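Local coordinates for glutathione peroxidase-like protein (Trypanosoma brucei, PDB 3DWV), which probably reduces hydroperoxides as a tryparedoxin-dependent peroxidase of the glutathione peroxidase family, at residues Ser47-Tyr52 against Thr81-Pro86. The protein carries 1 engineered substitution. Residues are numbered along the deposited sequence; the frame is centred on the assembly and turned at random. Where two conformers were deposited one is given.
Sequences SPLLIY and TVLAFP
Thr81 meets Leu49 and Leu50 on two neighbouring parallel strands whose directions differ by 16°. Its carbonyl O accepts a hydrogen bond from Leu50 N at 3.0 Å and also receives a CA-H...O contact from Leu49. Its methyl CG2, set between the backbone N and the carbonyl carbon, lies 3.9 Å from Leu49 CB. Val82 turns to the other face of the sheet, where CG2 faces Leu50 CB and CG1 comes within 3.6 Å of Tyr52 CD1, approaching the ring obliquely. The Val82 CA-H also points at Leu50 O, and that oxygen accepts a hydrogen bond from Leu83 N at 3.0 Å, so it takes one hydrogen bond and a weaker CA-H...O contact from successive residues. The two strands are the parallel pair of a beta-alpha-beta crossover in the thioredoxin fold: the chain leaves strand 49-54, passes through helix 64-75 and returns as strand 81-86. The helix packs against Leu50 and Tyr52, whereas Ile51 and Phe85 meet helix 128-136 on the opposite face. Leu83 shares that second face, its CD1 resting 3.8 Å from Leu49 CD1. Leu83 O accepts a hydrogen bond from Tyr52 N at 2.9 Å, nearly in line with the C=O bond. Ala84 directs its CA-H to Tyr52 O, while its backbone forms hydrogen bonds with Pro114 and Met116. At Phe85 the amide N donates to that same Tyr52 O across 2.8 Å, almost straight at 169°. The Phe85 ring presents its edge to Ile51, whose CG2, anti to the backbone N, lies near the ring plane and touches both CE1 and, at 3.6 Å, CD1.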
ATOM      1  N   SER A  47       8.134  -8.295  11.999  1.00 20.71           N
ATOM      2  CA  SER A  47       8.932  -8.153  10.804  1.00 17.18           C
ATOM      3  C   SER A  47       8.404  -6.942  10.049  1.00 15.45           C
ATOM      4  O   SER A  47       7.212  -6.673  10.170  1.00 14.22           O
ATOM      5  CB  SER A  47       8.771  -9.375   9.904  1.00 24.10           C
ATOM      6  OG  SER A  47       9.524 -10.447  10.431  1.00 26.99           O
ATOM      7  N   PRO A  48       9.237  -6.242   9.299  1.00 15.15           N
ATOM      8  CA  PRO A  48       8.722  -5.079   8.562  1.00 15.23           C
ATOM      9  C   PRO A  48       7.881  -5.505   7.377  1.00 13.36           C
ATOM     10  O   PRO A  48       7.875  -6.674   6.980  1.00 19.06           O
ATOM     11  CB  PRO A  48      10.005  -4.358   8.128  1.00 14.89           C
ATOM     12  CG  PRO A  48      11.063  -5.419   8.086  1.00 18.91           C
ATOM     13  CD  PRO A  48      10.676  -6.463   9.106  1.00 18.90           C
ATOM     14  N   LEU A  49       7.149  -4.539   6.806  1.00 11.98           N
ATOM     15  CA  LEU A  49       6.368  -4.835   5.631  1.00 12.80           C
ATOM     16  C   LEU A  49       6.167  -3.534   4.848  1.00 13.05           C
ATOM     17  O   LEU A  49       6.388  -2.443   5.377  1.00 11.73           O
ATOM     18  CB  LEU A  49       5.055  -5.534   5.957  1.00 14.71           C
ATOM     19  CG  LEU A  49       4.003  -4.831   6.812  1.00 13.92           C
ATOM     20  CD1 LEU A  49       2.618  -5.365   6.447  1.00 14.25           C
ATOM     21  CD2 LEU A  49       4.227  -5.001   8.317  1.00 13.83           C
ATOM     22  N   LEU A  50       5.762  -3.669   3.591  1.00 11.20           N
ATOM     23  CA  LEU A  50       5.451  -2.541   2.740  1.00 11.61           C
ATOM     24  C   LEU A  50       3.987  -2.640   2.298  1.00 12.98           C
ATOM     25  O   LEU A  50       3.656  -3.738   1.832  1.00 15.07           O
ATOM     26  CB  LEU A  50       6.266  -2.577   1.450  1.00 13.02           C
ATOM     27  CG  LEU A  50       7.478  -1.698   1.271  1.00 17.64           C
ATOM     28  CD1 LEU A  50       8.014  -1.905  -0.146  1.00 14.33           C
ATOM     29  CD2 LEU A  50       7.200  -0.234   1.568  1.00 15.47           C
ATOM     30  N   ILE A  51       3.239  -1.544   2.456  1.00 10.10           N
ATOM     31  CA  ILE A  51       1.824  -1.580   2.059  1.00  8.77           C
ATOM     32  C   ILE A  51       1.591  -0.600   0.923  1.00  8.60           C
ATOM     33  O   ILE A  51       1.745   0.615   1.077  1.00  8.03           O
ATOM     34  CB  ILE A  51       0.875  -1.286   3.221  1.00  9.62           C
ATOM     35  CG1 ILE A  51       1.121  -2.256   4.399  1.00 11.39           C
ATOM     36  CG2 ILE A  51      -0.575  -1.314   2.734  1.00 11.35           C
ATOM     37  CD1 ILE A  51       0.219  -1.922   5.607  1.00 18.20           C
ATOM     38  N   TYR A  52       1.242  -1.216  -0.219  1.00  9.09           N
ATOM     39  CA  TYR A  52       0.902  -0.455  -1.397  1.00 10.45           C
ATOM     40  C   TYR A  52      -0.588  -0.329  -1.709  1.00  9.88           C
ATOM     41  O   TYR A  52      -1.300  -1.316  -1.451  1.00 10.25           O
ATOM     42  CB  TYR A  52       1.500  -1.173  -2.598  1.00 12.39           C
ATOM     43  CG  TYR A  52       2.988  -1.128  -2.808  1.00 11.44           C
ATOM     44  CD1 TYR A  52       3.854  -2.007  -2.189  1.00 12.24           C
ATOM     45  CD2 TYR A  52       3.528  -0.175  -3.682  1.00 11.27           C
ATOM     46  CE1 TYR A  52       5.234  -1.938  -2.418  1.00 15.42           C
ATOM     47  CE2 TYR A  52       4.889  -0.120  -3.917  1.00 14.08           C
ATOM     48  CZ  TYR A  52       5.741  -0.989  -3.284  1.00 14.93           C
ATOM     49  OH  TYR A  52       7.100  -0.931  -3.523  1.00 13.01           O
ATOM     50  N   THR A  81       6.970  -8.786   4.165  1.00 13.29           N
ATOM     51  CA  THR A  81       5.921  -9.051   3.140  1.00 13.73           C
ATOM     52  C   THR A  81       5.541  -7.722   2.501  1.00 12.17           C
ATOM     53  O   THR A  81       5.859  -6.648   3.030  1.00 12.98           O
ATOM     54  CB  THR A  81       4.717  -9.842   3.659  1.00 14.81           C
ATOM     55  OG1 THR A  81       3.914 -10.347   2.544  1.00 16.77           O
ATOM     56  CG2 THR A  81       3.807  -8.966   4.513  1.00 17.54           C
ATOM     57  N   VAL A  82       4.898  -7.834   1.343  1.00 13.08           N
ATOM     58  CA  VAL A  82       4.273  -6.687   0.677  1.00  9.43           C
ATOM     59  C   VAL A  82       2.777  -6.968   0.674  1.00  9.31           C
ATOM     60  O   VAL A  82       2.418  -8.111   0.285  1.00 12.54           O
ATOM     61  CB  VAL A  82       4.830  -6.563  -0.750  1.00 13.29           C
ATOM     62  CG1 VAL A  82       4.001  -5.580  -1.550  1.00 13.68           C
ATOM     63  CG2 VAL A  82       6.317  -6.203  -0.668  1.00 15.02           C
ATOM     64  N   LEU A  83       1.932  -6.014   1.055  1.00 10.11           N
ATOM     65  CA  LEU A  83       0.497  -6.197   0.946  1.00 11.24           C
ATOM     66  C   LEU A  83      -0.079  -5.164  -0.016  1.00 11.69           C
ATOM     67  O   LEU A  83       0.341  -3.991   0.095  1.00 13.11           O
ATOM     68  CB  LEU A  83      -0.192  -5.966   2.293  1.00 11.44           C
ATOM     69  CG  LEU A  83       0.248  -6.880   3.438  1.00 11.50           C
ATOM     70  CD1 LEU A  83      -0.547  -6.553   4.699  1.00 20.85           C
ATOM     71  CD2 LEU A  83      -0.000  -8.350   3.120  1.00 14.04           C
ATOM     72  N   ALA A  84      -1.021  -5.549  -0.878  1.00 10.64           N
ATOM     73  CA  ALA A  84      -1.581  -4.605  -1.836  1.00  9.80           C
ATOM     74  C   ALA A  84      -3.081  -4.366  -1.577  1.00  9.10           C
ATOM     75  O   ALA A  84      -3.821  -5.325  -1.545  1.00 10.38           O
ATOM     76  CB  ALA A  84      -1.396  -5.079  -3.287  1.00 12.23           C
ATOM     77  N   PHE A  85      -3.455  -3.091  -1.434  1.00 10.40           N
ATOM     78  CA  PHE A  85      -4.861  -2.729  -1.327  1.00 10.02           C
ATOM     79  C   PHE A  85      -5.346  -2.103  -2.625  1.00 10.94           C
ATOM     80  O   PHE A  85      -4.893  -0.979  -2.936  1.00 10.05           O
ATOM     81  CB  PHE A  85      -5.092  -1.702  -0.197  1.00  9.75           C
ATOM     82  CG  PHE A  85      -5.037  -2.331   1.181  1.00 10.68           C
ATOM     83  CD1 PHE A  85      -3.824  -2.480   1.814  1.00 12.24           C
ATOM     84  CD2 PHE A  85      -6.187  -2.743   1.848  1.00 13.00           C
ATOM     85  CE1 PHE A  85      -3.740  -2.999   3.088  1.00 13.94           C
ATOM     86  CE2 PHE A  85      -6.120  -3.279   3.115  1.00 13.07           C
ATOM     87  CZ  PHE A  85      -4.892  -3.417   3.738  1.00 14.20           C
ATOM     88  N   PRO A  86      -6.158  -2.776  -3.425  0.50 11.75           N
ATOM     89  CA  PRO A  86      -6.661  -2.126  -4.644  0.50 10.43           C
ATOM     90  C   PRO A  86      -7.757  -1.108  -4.330  0.50 11.96           C
ATOM     91  O   PRO A  86      -8.584  -1.360  -3.443  0.50 11.25           O
ATOM     92  CB  PRO A  86      -7.226  -3.287  -5.466  0.50 12.42           C
ATOM     93  CG  PRO A  86      -6.688  -4.518  -4.800  0.50 11.84           C
ATOM     94  CD  PRO A  86      -6.614  -4.181  -3.332  0.50 12.28           C
TER